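Local coordinates for enoyl-CoA hydratase/isomerase family protein (Pseudomonas syringae pv. tomato, PDB 3OT6) that probably acts on a coenzyme A thioester as an enoyl-CoA hydratase or isomerase of the crotonase family, at residues D6-H11 with A17-N22; A39-A44 with S84-R89; L66-S71 with I77-Q82; V106-F111 with I144-D149; Y118-A123 with E184-A189. All coordinates share one frame; numbering follows the deposited sequence.

Contact 1 (D6-H11 with A17-N22); sequences DLVSYH and ATLTLN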
# COMPACT_ATOMS: atom_id res chain seq x y z
N ASP A 6 9.49 12.75 10.13
CA ASP A 6 8.12 13.27 10.16
C ASP A 6 7.30 12.74 8.99
O ASP A 6 6.13 12.45 9.19
CB ASP A 6 8.06 14.82 10.25
CG ASP A 6 8.96 15.39 11.40
OD1 ASP A 6 8.87 14.86 12.56
OD2 ASP A 6 9.75 16.33 11.13
N LEU A 7 7.91 12.63 7.79
CA LEU A 7 7.29 12.01 6.60
C LEU A 7 6.65 10.60 6.83
O LEU A 7 5.44 10.39 6.55
CB LEU A 7 8.31 11.88 5.45
CG LEU A 7 8.50 13.06 4.50
CD1 LEU A 7 9.15 12.58 3.21
CD2 LEU A 7 7.20 13.84 4.19
N VAL A 8 7.46 9.65 7.28
CA VAL A 8 6.94 8.42 7.76
C VAL A 8 7.49 8.30 9.20
O VAL A 8 8.68 7.98 9.37
CB VAL A 8 7.37 7.21 6.83
CG1 VAL A 8 7.00 5.90 7.43
CG2 VAL A 8 6.83 7.36 5.35
N SER A 9 6.68 8.61 10.22
CA SER A 9 7.16 8.46 11.60
C SER A 9 7.21 6.96 12.02
O SER A 9 6.38 6.15 11.56
CB SER A 9 6.30 9.23 12.57
OG SER A 9 5.02 8.61 12.58
N TYR A 10 8.18 6.58 12.84
CA TYR A 10 8.24 5.20 13.30
C TYR A 10 8.00 5.11 14.80
O TYR A 10 8.75 5.62 15.59
CB TYR A 10 9.60 4.63 12.95
CG TYR A 10 9.81 3.18 13.31
CD1 TYR A 10 9.59 2.17 12.37
CD2 TYR A 10 10.29 2.80 14.57
CE1 TYR A 10 9.79 0.83 12.68
CE2 TYR A 10 10.50 1.46 14.89
CZ TYR A 10 10.24 0.49 13.95
OH TYR A 10 10.44 -0.82 14.24
N HIS A 11 6.99 4.41 15.23
CA HIS A 11 6.94 4.18 16.66
C HIS A 11 6.74 2.70 16.99
O HIS A 11 5.83 2.10 16.50
CB HIS A 11 5.91 5.14 17.33
CG HIS A 11 5.04 4.47 18.36
ND1 HIS A 11 5.31 4.53 19.72
CD2 HIS A 11 3.92 3.71 18.23
CE1 HIS A 11 4.38 3.84 20.38
NE2 HIS A 11 3.52 3.33 19.50
N ALA A 17 5.05 -2.06 15.14
CA ALA A 17 5.66 -0.82 14.64
C ALA A 17 4.64 -0.08 13.77
O ALA A 17 4.25 -0.58 12.69
CB ALA A 17 6.95 -1.10 13.86
N THR A 18 4.17 1.08 14.24
CA THR A 18 3.26 1.92 13.50
C THR A 18 4.10 2.84 12.63
O THR A 18 4.96 3.56 13.17
CB THR A 18 2.36 2.75 14.39
OG1 THR A 18 1.59 1.88 15.23
CG2 THR A 18 1.38 3.54 13.56
N LEU A 19 3.88 2.76 11.30
CA LEU A 19 4.48 3.66 10.28
C LEU A 19 3.41 4.64 9.85
O LEU A 19 2.37 4.26 9.27
CB LEU A 19 5.03 2.86 9.11
CG LEU A 19 6.40 2.15 9.36
CD1 LEU A 19 6.43 1.22 10.58
CD2 LEU A 19 6.90 1.42 8.18
N THR A 20 3.60 5.91 10.23
CA THR A 20 2.55 6.90 9.98
C THR A 20 3.02 7.78 8.85
O THR A 20 4.07 8.42 8.97
CB THR A 20 2.25 7.76 11.18
OG1 THR A 20 1.85 6.91 12.27
CG2 THR A 20 1.10 8.69 10.85
N LEU A 21 2.33 7.73 7.71
CA LEU A 21 2.72 8.59 6.62
C LEU A 21 2.11 9.93 6.92
O LEU A 21 0.95 10.02 7.34
CB LEU A 21 2.17 8.06 5.31
CG LEU A 21 2.33 8.88 4.03
CD1 LEU A 21 3.79 9.32 3.69
CD2 LEU A 21 1.66 8.16 2.86
N ASN A 22 2.89 10.98 6.74
CA ASN A 22 2.42 12.34 6.93
C ASN A 22 3.13 13.34 5.99
O ASN A 22 4.18 13.93 6.32
CB ASN A 22 2.59 12.70 8.41
CG ASN A 22 2.16 14.10 8.72
OD1 ASN A 22 1.47 14.76 7.93
ND2 ASN A 22 2.60 14.59 9.86
O HOH W 1 4.13 6.26 13.78

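Contact 2 (A39-A44 with S84-R89); sequences AALDQA and STLARR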
# COMPACT_ATOMS: atom_id res chain seq x y z
N ALA A 39 13.38 3.23 5.05
CA ALA A 39 14.18 3.40 6.24
C ALA A 39 13.34 2.90 7.40
O ALA A 39 13.84 2.22 8.27
CB ALA A 39 14.59 4.84 6.46
N ALA A 40 12.04 3.14 7.34
CA ALA A 40 11.17 2.72 8.43
C ALA A 40 11.04 1.23 8.43
O ALA A 40 10.76 0.66 9.45
CB ALA A 40 9.76 3.39 8.40
N LEU A 41 11.22 0.60 7.29
CA LEU A 41 10.93 -0.83 7.20
C LEU A 41 12.16 -1.56 7.54
O LEU A 41 12.08 -2.65 8.05
CB LEU A 41 10.42 -1.27 5.79
CG LEU A 41 8.93 -1.00 5.42
CD1 LEU A 41 8.73 -1.10 3.90
CD2 LEU A 41 7.93 -1.89 6.20
N ASP A 42 13.31 -0.95 7.25
CA ASP A 42 14.57 -1.45 7.71
C ASP A 42 14.53 -1.62 9.23
O ASP A 42 14.96 -2.65 9.76
CB ASP A 42 15.69 -0.53 7.31
CG ASP A 42 16.03 -0.64 5.82
OD1 ASP A 42 15.68 -1.66 5.19
OD2 ASP A 42 16.57 0.31 5.25
N GLN A 43 13.97 -0.62 9.90
CA GLN A 43 13.97 -0.53 11.32
C GLN A 43 13.02 -1.59 11.82
O GLN A 43 13.35 -2.32 12.77
CB GLN A 43 13.54 0.87 11.76
CG GLN A 43 13.58 1.05 13.28
CD GLN A 43 14.98 0.73 13.88
OE1 GLN A 43 16.01 1.12 13.34
NE2 GLN A 43 14.99 -0.01 14.97
N ALA A 44 11.85 -1.71 11.16
CA ALA A 44 10.82 -2.69 11.53
C ALA A 44 11.34 -4.12 11.40
O ALA A 44 10.95 -4.96 12.17
CB ALA A 44 9.54 -2.51 10.68
N SER A 84 6.87 0.89 -7.06
CA SER A 84 6.60 -0.52 -7.34
C SER A 84 7.56 -1.46 -6.58
O SER A 84 7.13 -2.55 -6.12
CB SER A 84 6.75 -0.78 -8.82
OG SER A 84 5.81 0.01 -9.51
N THR A 85 8.87 -1.07 -6.52
CA THR A 85 9.91 -1.80 -5.78
C THR A 85 9.49 -1.85 -4.29
O THR A 85 9.61 -2.93 -3.64
CB THR A 85 11.30 -1.10 -5.94
OG1 THR A 85 11.77 -1.20 -7.31
CG2 THR A 85 12.32 -1.67 -4.98
N LEU A 86 8.94 -0.73 -3.78
CA LEU A 86 8.43 -0.67 -2.41
C LEU A 86 7.24 -1.60 -2.27
O LEU A 86 7.13 -2.29 -1.25
CB LEU A 86 8.08 0.76 -1.94
CG LEU A 86 7.30 0.91 -0.63
CD1 LEU A 86 8.18 0.48 0.60
CD2 LEU A 86 6.76 2.33 -0.38
N ALA A 87 6.34 -1.64 -3.26
CA ALA A 87 5.21 -2.60 -3.17
C ALA A 87 5.75 -4.06 -3.10
O ALA A 87 5.27 -4.89 -2.32
CB ALA A 87 4.18 -2.43 -4.36
N ARG A 88 6.70 -4.38 -3.94
CA ARG A 88 7.31 -5.68 -3.94
C ARG A 88 8.01 -5.95 -2.57
O ARG A 88 8.01 -7.05 -2.06
CB ARG A 88 8.30 -5.76 -5.09
CG ARG A 88 8.69 -7.17 -5.42
CD ARG A 88 10.16 -7.28 -5.34
NE ARG A 88 10.69 -8.53 -5.84
CZ ARG A 88 11.20 -9.46 -5.04
NH1 ARG A 88 11.24 -9.24 -3.73
NH2 ARG A 88 11.66 -10.59 -5.55
N ARG A 89 8.56 -4.93 -1.94
CA ARG A 89 9.28 -5.19 -0.72
C ARG A 89 8.27 -5.47 0.35
O ARG A 89 8.45 -6.36 1.14
CB ARG A 89 10.19 -4.02 -0.32
CG ARG A 89 10.70 -4.15 1.07
CD ARG A 89 11.48 -2.94 1.51
NE ARG A 89 12.14 -3.27 2.77
CZ ARG A 89 12.93 -2.45 3.43
NH1 ARG A 89 13.17 -1.23 2.98
NH2 ARG A 89 13.48 -2.87 4.53

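Contact 3 (L66-S71 with I77-Q82); sequences LKVMTS and INLVAQ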
# COMPACT_ATOMS: atom_id res chain seq x y z
N LEU A 66 2.17 14.22 -8.01
CA LEU A 66 1.91 14.61 -9.41
C LEU A 66 2.94 15.60 -9.91
O LEU A 66 3.37 15.57 -11.07
CB LEU A 66 0.52 15.24 -9.49
CG LEU A 66 -0.66 14.52 -10.16
CD1 LEU A 66 -0.70 15.01 -11.63
CD2 LEU A 66 -0.70 12.93 -10.03
N LYS A 67 3.33 16.49 -9.02
CA LYS A 67 4.38 17.43 -9.28
C LYS A 67 5.65 16.70 -9.76
O LYS A 67 6.14 16.98 -10.84
CB LYS A 67 4.58 18.30 -8.03
CG LYS A 67 5.44 19.55 -8.24
CD LYS A 67 6.95 19.26 -7.96
CE LYS A 67 7.82 20.54 -8.15
NZ LYS A 67 7.09 21.78 -7.67
N VAL A 68 6.16 15.71 -9.01
CA VAL A 68 7.28 14.88 -9.48
C VAL A 68 6.99 14.15 -10.78
O VAL A 68 7.86 14.12 -11.66
CB VAL A 68 7.80 13.86 -8.42
CG1 VAL A 68 8.89 12.93 -9.01
CG2 VAL A 68 8.32 14.58 -7.25
N MSE A 69 5.79 13.59 -10.89
CA MSE A 69 5.38 12.78 -12.07
C MSE A 69 5.44 13.54 -13.38
O MSE A 69 5.83 13.00 -14.43
CB MSE A 69 3.97 12.20 -11.87
CG MSE A 69 3.95 10.99 -10.86
SE MSE A 69 4.72 9.35 -11.59
CE MSE A 69 3.79 9.36 -13.28
N THR A 70 5.03 14.80 -13.30
CA THR A 70 4.93 15.64 -14.48
C THR A 70 6.19 16.47 -14.69
O THR A 70 6.27 17.21 -15.65
CB THR A 70 3.64 16.54 -14.44
OG1 THR A 70 3.60 17.33 -13.22
CG2 THR A 70 2.38 15.67 -14.57
N SER A 71 7.18 16.33 -13.83
CA SER A 71 8.37 17.17 -13.92
C SER A 71 9.29 16.68 -15.06
O SER A 71 9.98 17.47 -15.69
CB SER A 71 9.13 17.17 -12.58
OG SER A 71 9.87 15.96 -12.44
N ILE A 77 9.60 7.94 -14.33
CA ILE A 77 10.01 6.57 -14.48
C ILE A 77 10.69 6.05 -13.19
O ILE A 77 10.45 4.89 -12.79
CB ILE A 77 10.93 6.40 -15.67
CG1 ILE A 77 10.10 6.45 -16.96
CG2 ILE A 77 11.77 5.09 -15.57
CD1 ILE A 77 10.98 6.47 -18.25
N ASN A 78 11.46 6.92 -12.54
CA ASN A 78 12.23 6.51 -11.41
C ASN A 78 11.29 6.48 -10.21
O ASN A 78 11.40 5.59 -9.33
CB ASN A 78 13.45 7.43 -11.17
CG ASN A 78 13.97 7.30 -9.72
OD1 ASN A 78 13.62 8.12 -8.81
ND2 ASN A 78 14.75 6.20 -9.47
N LEU A 79 10.33 7.40 -10.19
CA LEU A 79 9.38 7.42 -9.12
C LEU A 79 8.51 6.14 -9.13
O LEU A 79 8.31 5.51 -8.08
CB LEU A 79 8.51 8.71 -9.11
CG LEU A 79 7.41 8.83 -8.02
CD1 LEU A 79 7.94 8.78 -6.59
CD2 LEU A 79 6.55 10.10 -8.15
N VAL A 80 8.02 5.74 -10.30
CA VAL A 80 7.12 4.61 -10.31
C VAL A 80 7.92 3.37 -10.06
O VAL A 80 7.44 2.46 -9.38
CB VAL A 80 6.34 4.51 -11.63
CG1 VAL A 80 5.74 3.03 -11.88
CG2 VAL A 80 5.36 5.66 -11.69
N ALA A 81 9.15 3.31 -10.57
CA ALA A 81 10.00 2.11 -10.28
C ALA A 81 10.27 1.94 -8.77
O ALA A 81 10.25 0.79 -8.23
CB ALA A 81 11.33 2.13 -11.09
N GLN A 82 10.44 3.06 -8.06
CA GLN A 82 10.76 3.00 -6.63
C GLN A 82 9.51 2.58 -5.90
O GLN A 82 9.55 1.82 -4.95
CB GLN A 82 11.15 4.36 -6.11
CG GLN A 82 12.48 4.96 -6.40
CD GLN A 82 12.47 6.45 -5.76
OE1 GLN A 82 12.14 7.43 -6.47
NE2 GLN A 82 12.75 6.58 -4.39

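Contact 4 (V106-F111 with I144-D149); sequences VAKGAF and IELARD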
# COMPACT_ATOMS: atom_id res chain seq x y z
N VAL A 106 -6.25 6.36 -2.92
CA VAL A 106 -6.50 6.52 -4.36
C VAL A 106 -5.20 6.26 -5.06
O VAL A 106 -4.14 6.69 -4.58
CB VAL A 106 -6.99 7.94 -4.68
CG1 VAL A 106 -7.16 8.17 -6.21
CG2 VAL A 106 -8.31 8.27 -3.95
N ALA A 107 -5.27 5.54 -6.19
CA ALA A 107 -4.13 5.31 -7.11
C ALA A 107 -3.04 4.60 -6.27
O ALA A 107 -3.40 3.65 -5.58
CB ALA A 107 -3.65 6.62 -7.77
N LYS A 108 -1.76 5.05 -6.29
CA LYS A 108 -0.70 4.40 -5.49
C LYS A 108 -1.15 4.27 -4.04
O LYS A 108 -0.86 3.26 -3.39
CB LYS A 108 0.67 5.12 -5.60
CG LYS A 108 1.86 4.39 -4.91
CD LYS A 108 2.28 3.10 -5.69
CE LYS A 108 3.26 2.12 -4.91
NZ LYS A 108 3.30 0.79 -5.76
N GLY A 109 -1.89 5.23 -3.51
CA GLY A 109 -2.37 5.03 -2.15
C GLY A 109 -3.23 3.75 -2.05
O GLY A 109 -3.21 3.04 -1.04
N ALA A 110 -4.02 3.45 -3.07
CA ALA A 110 -4.77 2.20 -2.99
C ALA A 110 -3.85 0.98 -3.31
O ALA A 110 -4.15 -0.14 -2.85
CB ALA A 110 -6.03 2.22 -3.88
N PHE A 111 -2.78 1.17 -4.08
CA PHE A 111 -1.80 0.12 -4.21
C PHE A 111 -1.14 -0.30 -2.91
O PHE A 111 -0.70 -1.44 -2.76
CB PHE A 111 -0.79 0.41 -5.29
CG PHE A 111 -1.37 0.24 -6.67
CD1 PHE A 111 -1.94 -1.00 -7.05
CD2 PHE A 111 -1.40 1.28 -7.56
CE1 PHE A 111 -2.50 -1.17 -8.37
CE2 PHE A 111 -1.95 1.14 -8.82
CZ PHE A 111 -2.51 -0.07 -9.24
N ILE A 144 -1.25 -3.11 -12.55
CA ILE A 144 -2.21 -4.06 -13.08
C ILE A 144 -2.05 -5.34 -12.28
O ILE A 144 -3.03 -5.91 -11.80
CB ILE A 144 -1.95 -4.35 -14.54
CG1 ILE A 144 -2.38 -3.12 -15.41
CG2 ILE A 144 -2.58 -5.67 -14.91
CD1 ILE A 144 -1.84 -3.14 -16.85
N GLU A 145 -0.79 -5.74 -12.12
CA GLU A 145 -0.44 -7.02 -11.52
C GLU A 145 -0.69 -7.07 -9.99
O GLU A 145 -1.16 -8.11 -9.47
CB GLU A 145 0.99 -7.45 -11.91
CG GLU A 145 1.17 -7.83 -13.44
CD GLU A 145 0.05 -8.73 -14.00
OE1 GLU A 145 -0.47 -9.59 -13.26
OE2 GLU A 145 -0.36 -8.56 -15.20
N LEU A 146 -0.48 -5.95 -9.29
CA LEU A 146 -0.89 -5.87 -7.88
C LEU A 146 -2.39 -5.98 -7.78
O LEU A 146 -2.90 -6.59 -6.86
CB LEU A 146 -0.46 -4.56 -7.26
CG LEU A 146 1.06 -4.29 -7.07
CD1 LEU A 146 1.29 -2.82 -6.68
CD2 LEU A 146 1.60 -5.16 -6.01
N ALA A 147 -3.12 -5.38 -8.70
CA ALA A 147 -4.59 -5.40 -8.60
C ALA A 147 -5.11 -6.78 -8.97
O ALA A 147 -5.99 -7.33 -8.32
CB ALA A 147 -5.19 -4.36 -9.43
N ARG A 148 -4.48 -7.39 -9.96
CA ARG A 148 -4.94 -8.67 -10.45
C ARG A 148 -4.87 -9.69 -9.36
O ARG A 148 -5.73 -10.56 -9.26
CB ARG A 148 -4.11 -9.13 -11.65
CG ARG A 148 -4.83 -10.28 -12.39
CD ARG A 148 -3.97 -10.99 -13.46
NE ARG A 148 -3.25 -10.10 -14.38
CZ ARG A 148 -3.80 -9.61 -15.49
NH1 ARG A 148 -5.09 -9.95 -15.83
NH2 ARG A 148 -3.04 -8.79 -16.25
N ASP A 149 -3.85 -9.59 -8.53
CA ASP A 149 -3.56 -10.64 -7.61
C ASP A 149 -4.44 -10.55 -6.41
O ASP A 149 -4.65 -11.58 -5.77
CB ASP A 149 -2.06 -10.63 -7.17
CG ASP A 149 -1.64 -11.95 -6.50
OD1 ASP A 149 -1.67 -12.99 -7.22
OD2 ASP A 149 -1.37 -11.96 -5.27

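Contact 5 (Y118-A123 with E184-A189); sequences YRIGVA and EELQGA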
# COMPACT_ATOMS: atom_id res chain seq x y z
N TYR A 118 -2.88 -7.70 5.70
CA TYR A 118 -4.19 -7.50 6.28
C TYR A 118 -4.50 -5.99 6.07
O TYR A 118 -3.60 -5.11 6.26
CB TYR A 118 -4.21 -7.84 7.82
CG TYR A 118 -5.64 -8.03 8.28
CD1 TYR A 118 -6.23 -9.29 8.26
CD2 TYR A 118 -6.44 -6.94 8.60
CE1 TYR A 118 -7.57 -9.49 8.59
CE2 TYR A 118 -7.83 -7.11 8.95
CZ TYR A 118 -8.37 -8.39 8.92
OH TYR A 118 -9.69 -8.64 9.21
N ARG A 119 -5.75 -5.66 5.73
CA ARG A 119 -6.09 -4.25 5.43
C ARG A 119 -7.33 -3.86 6.14
O ARG A 119 -8.32 -4.54 6.04
CB ARG A 119 -6.29 -4.03 3.92
CG ARG A 119 -5.02 -4.13 3.07
CD ARG A 119 -4.68 -5.55 2.63
NE ARG A 119 -5.89 -6.35 2.39
CZ ARG A 119 -6.54 -6.42 1.22
NH1 ARG A 119 -6.05 -5.81 0.13
NH2 ARG A 119 -7.68 -7.12 1.14
N ILE A 120 -7.32 -2.72 6.82
CA ILE A 120 -8.52 -2.25 7.55
C ILE A 120 -8.82 -0.84 7.15
O ILE A 120 -7.92 0.02 7.11
CB ILE A 120 -8.30 -2.23 9.09
CG1 ILE A 120 -7.81 -3.60 9.55
CG2 ILE A 120 -9.63 -1.86 9.82
CD1 ILE A 120 -7.54 -3.70 11.10
N GLY A 121 -10.08 -0.60 6.83
CA GLY A 121 -10.47 0.76 6.43
C GLY A 121 -11.51 1.32 7.38
O GLY A 121 -11.94 0.62 8.28
N VAL A 122 -11.92 2.56 7.19
CA VAL A 122 -12.90 3.20 8.10
C VAL A 122 -14.13 3.59 7.32
O VAL A 122 -14.01 4.04 6.18
CB VAL A 122 -12.29 4.40 8.93
CG1 VAL A 122 -11.23 3.87 9.84
CG2 VAL A 122 -11.69 5.44 8.03
N ALA A 123 -15.31 3.37 7.91
CA ALA A 123 -16.61 3.82 7.33
C ALA A 123 -16.71 5.35 7.21
O ALA A 123 -16.25 6.10 8.09
CB ALA A 123 -17.76 3.32 8.22
N GLU A 184 -13.18 5.82 14.75
CA GLU A 184 -12.69 5.75 16.14
C GLU A 184 -12.14 4.36 16.46
O GLU A 184 -11.14 4.24 17.14
CB GLU A 184 -13.76 6.19 17.17
CG GLU A 184 -14.26 7.64 16.93
CD GLU A 184 -15.34 7.71 15.81
OE1 GLU A 184 -16.08 6.69 15.60
OE2 GLU A 184 -15.45 8.78 15.16
N GLU A 185 -12.78 3.32 15.94
CA GLU A 185 -12.29 1.96 16.14
C GLU A 185 -10.99 1.60 15.42
O GLU A 185 -10.38 0.61 15.76
CB GLU A 185 -13.38 0.96 15.78
CG GLU A 185 -14.64 1.14 16.59
CD GLU A 185 -15.84 0.48 15.94
OE1 GLU A 185 -15.92 0.45 14.66
OE2 GLU A 185 -16.72 -0.02 16.71
N LEU A 186 -10.52 2.42 14.49
CA LEU A 186 -9.41 2.04 13.62
C LEU A 186 -8.12 1.59 14.33
O LEU A 186 -7.61 0.49 14.06
CB LEU A 186 -9.12 3.11 12.58
CG LEU A 186 -7.98 2.75 11.63
CD1 LEU A 186 -8.31 1.51 10.78
CD2 LEU A 186 -7.66 3.92 10.76
N GLN A 187 -7.58 2.41 15.22
CA GLN A 187 -6.34 2.05 15.89
C GLN A 187 -6.56 0.74 16.68
O GLN A 187 -5.73 -0.18 16.62
CB GLN A 187 -5.93 3.18 16.82
CG GLN A 187 -4.53 3.04 17.47
CD GLN A 187 -4.40 3.92 18.74
OE1 GLN A 187 -3.80 5.02 18.71
NE2 GLN A 187 -5.00 3.44 19.85
N GLY A 188 -7.70 0.64 17.37
CA GLY A 188 -8.01 -0.50 18.19
C GLY A 188 -8.21 -1.74 17.38
O GLY A 188 -7.81 -2.85 17.80
N ALA A 189 -8.84 -1.62 16.22
CA ALA A 189 -9.06 -2.81 15.38
C ALA A 189 -7.70 -3.35 14.84
O ALA A 189 -7.46 -4.59 14.83
CB ALA A 189 -10.05 -2.51 14.28

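Contact 1 (D6-H11 with A17-N22)
Strands 8-11 and 17-21 run antiparallel, their short axes 4.4 Å apart at the closest, with Ser9 paired to Thr20 and His11 to Thr18 as hydrogen-bonded pairs, while Val8 with Leu21 and Tyr10 with Leu19 form the alternating non-hydrogen-bonded ones. A further bond from Asn22 N to Leu7 O, 2.6 Å long, carries the pairing back to the end of the short helix that precedes Val8. The side chains divide between two faces of contrasting chemistry. On the apolar one, Tyr10 CG is anti to its backbone N (chi1 -177°), which lays the ring beside Leu19, both side chains pointing the same way. Tyr10 CD1 lies 3.8 Å from Leu19 CD1, and Tyr10 CE1 reaches Ala17 CB at 3.6 Å. Next to them, Val8 splits its branches: CG1 rests on Leu19 CB and CG2 on Leu21 CD1, each at 4.0 Å. The hydroxyl of Tyr10 bonds to Asp47, beyond the hairpin. On the other face one water joins three groups, sitting 2.8 Å from Ser9 OG and equally far from Thr20 OG1, and donating to Thr18 O. Thr18 O thus accepts two donors, one the amide of His11 on the partner strand and the other the water. This is a two-stranded beta hairpin, its strand 8-13 forming an outer edge of the larger sheet in a crotonase-type fold.

Contact 2 (A39-A44 with S84-R89)
Arg89 contributes the most surface to this contact, and it meets Leu41 and Asp42 with different parts of its guanidinium group. Its chain is stretched from CG to NE, with CG anti to the backbone N (chi1 168°), so that the charged group reaches from helix 73-91 to the side of helix 31-46; the short axes of the two come no closer than 12.3 Å and run within 15° of parallel. Leu41 CB lies over the centre of one guanidinium face, 3.6 Å from Arg89 CZ, and the two side chains slide past each other in opposite directions. The flat cationic group therefore rests on aliphatic carbon while its rim remains available for polar partners. One of these is Asp42, whose OD1 receives Arg89 NH2 in a salt bridge of 2.6 Å. The bond is far from an ideal in-plane grip: the N-H...O angle is 144°, NH2 approaches from above the carboxylate plane, and the carboxylate and guanidinium planes stand 44° apart. The same NH2 has a second acidic partner in Glu45, and NH1 bonds to the carbonyl of Asn38, so the helix 31-46 holds the guanidinium at several points. Deeper in, Leu41 CD1 touches Leu86 CD1 at 3.7 Å, the two leucines crossing at about a right angle. Leucines beneath and an ionic bridge above join two nearly parallel, widely spaced helices, 31-46 and 73-91, of the crotonase-type core.

Contact 3 (L66-S71 with I77-Q82)
Leu79 CD2 is the methyl on which two side chains of helix 66-71, Val68 and Met69, converge: Val68 CG1 approaches it to 3.8 Å and Met69 CG to 3.9 Å. The two arrive differently. Val68 slants across Leu79, whereas Met69, present as selenomethionine, lies roughly at right angles to it. The leucine reaches forward because its CG is anti to the backbone N, chi1 178°. Met69 then continues past it. Its chain bends at both chi2 and chi3, so the selenium is carried across to Val80, where SE stands 3.7 Å from CG2; the same selenium also keeps Leu79 CD2 at 4.0 Å. Bent in this way, the long flexible side chain packs between two helices whose N-to-C directions differ by 129°. Helices 66-71 and 73-91 are consecutive in the crotonase-type domain, joined by a tight turn and roughly antiparallel but strongly inclined. Their junction is partly buried, with Pro31 touching both Val68 and Leu79. Polar groups serve the first helix internally: Thr70 OG1 bonds to Leu66 O at 2.8 Å, and Ser71 OG to Val68 O at the same length. Each of those carbonyls also accepts a backbone amide, from Thr70 N and Ser71 N respectively. A diol, probably taken up from the crystallisation liquor, lies close to Val80, and His140 and Met231 touch that valine as well.

Contact 4 (V106-F111 with I144-D149)
Lys108 is the first residue of segment 106-111 to meet Leu146, and it does so with the far end of its side chain, NZ lying 4.2 Å from CD1 of that leucine. The helix that Lys108 opens, with Ala107 at its N-cap position, may by its place in the fold correspond to the one whose start supplies an oxyanion-hole amide in crotonase relatives. Phe111, a helical turn further on, carries most of the contact. Its CG is anti to the carbonyl carbon (chi1 -74°), and the ring reaches helix 141-150 with its CD1 side: CD1 is 3.7 Å from Leu146 CD1 and 3.9 Å from Leu146 CB. The leucine meets the ring at a slant, while Ala147 N stands near the ring plane, at its edge, 4.3 Å from Phe111 CE1. On the other helix, Arg148 grips Glu145 side-on through NE and NH2, one nitrogen to each carboxylate oxygen, apart from the apolar patch. Contact across the two segments is thus almost wholly dispersive, and the buried lysine nitrogen must look elsewhere for polar partners, among which Gly83 O offers a weak bond.

Contact 5 (Y118-A123 with E184-A189)
Val122 and Ile120 present their side chains to Leu186 where helix 186-197 packs against the larger sheet of the crotonase-type fold, beside the outermost strand 179-181. The tight part lies round the leucine. Val122 CG1 is 3.5 Å from Leu186 CB and 3.7 Å from Leu186 CD2, so one valine methyl is lodged against the base and one branch of a single side chain, which it crosses at about a right angle. The other branch turns to Ile120: Leu186 CD1 lies 3.7 Å from Ile120 CG2, the two residues sliding past each other in opposite directions. Leu186 has its CG anti to the backbone N (chi1 -179°), and this brings its two methyls against the isoleucine and the valine. Ile120 and Val122 alternate onto the same sheet face, as in any strand, with Gly121 between them on the opposite side of the alternation. Val181 also touches Ile120 and Ala189, adding the neighbouring strand to the same apolar layer. Towards solvent the packing thins. Glu184, Glu185 and Gln187 are exposed and stay clear of the strand segment; the two glutamates instead bond to Ser182, just ahead of the helix. Ala189, a turn beyond Leu186, makes a lighter contact, its CB 4.2 Å from Ile120 CD1. That isoleucine methyl comes closer to the helix backbone than to the alanine side chain, with CD1 only 3.8 Å from Ala189 C.

Contacts 4 and 5 are buried and apolar, whereas contacts 1, 2 and 3 lie partly at the surface and, in the first two, add polar bonds to their hydrophobic parts. Contact 1 lies at one edge of the six-stranded sheet, formed by strand pairing, and contact 5 on the strand next to the other edge, where a helix is laid on it. Contacts 2 and 3 share helix 73-91: one bridges it to helix 31-46 partly by charge, the other to helix 66-71 by aliphatic and selenium packing. Contact 2 is also a hub, since Ala40 and Ala44 touch Tyr10 or Leu19 of contact 1, and Ala87 touches Lys108 and Leu146 of contact 4. Contacts 3 and 5 sit farthest apart, about 30 Å between centres.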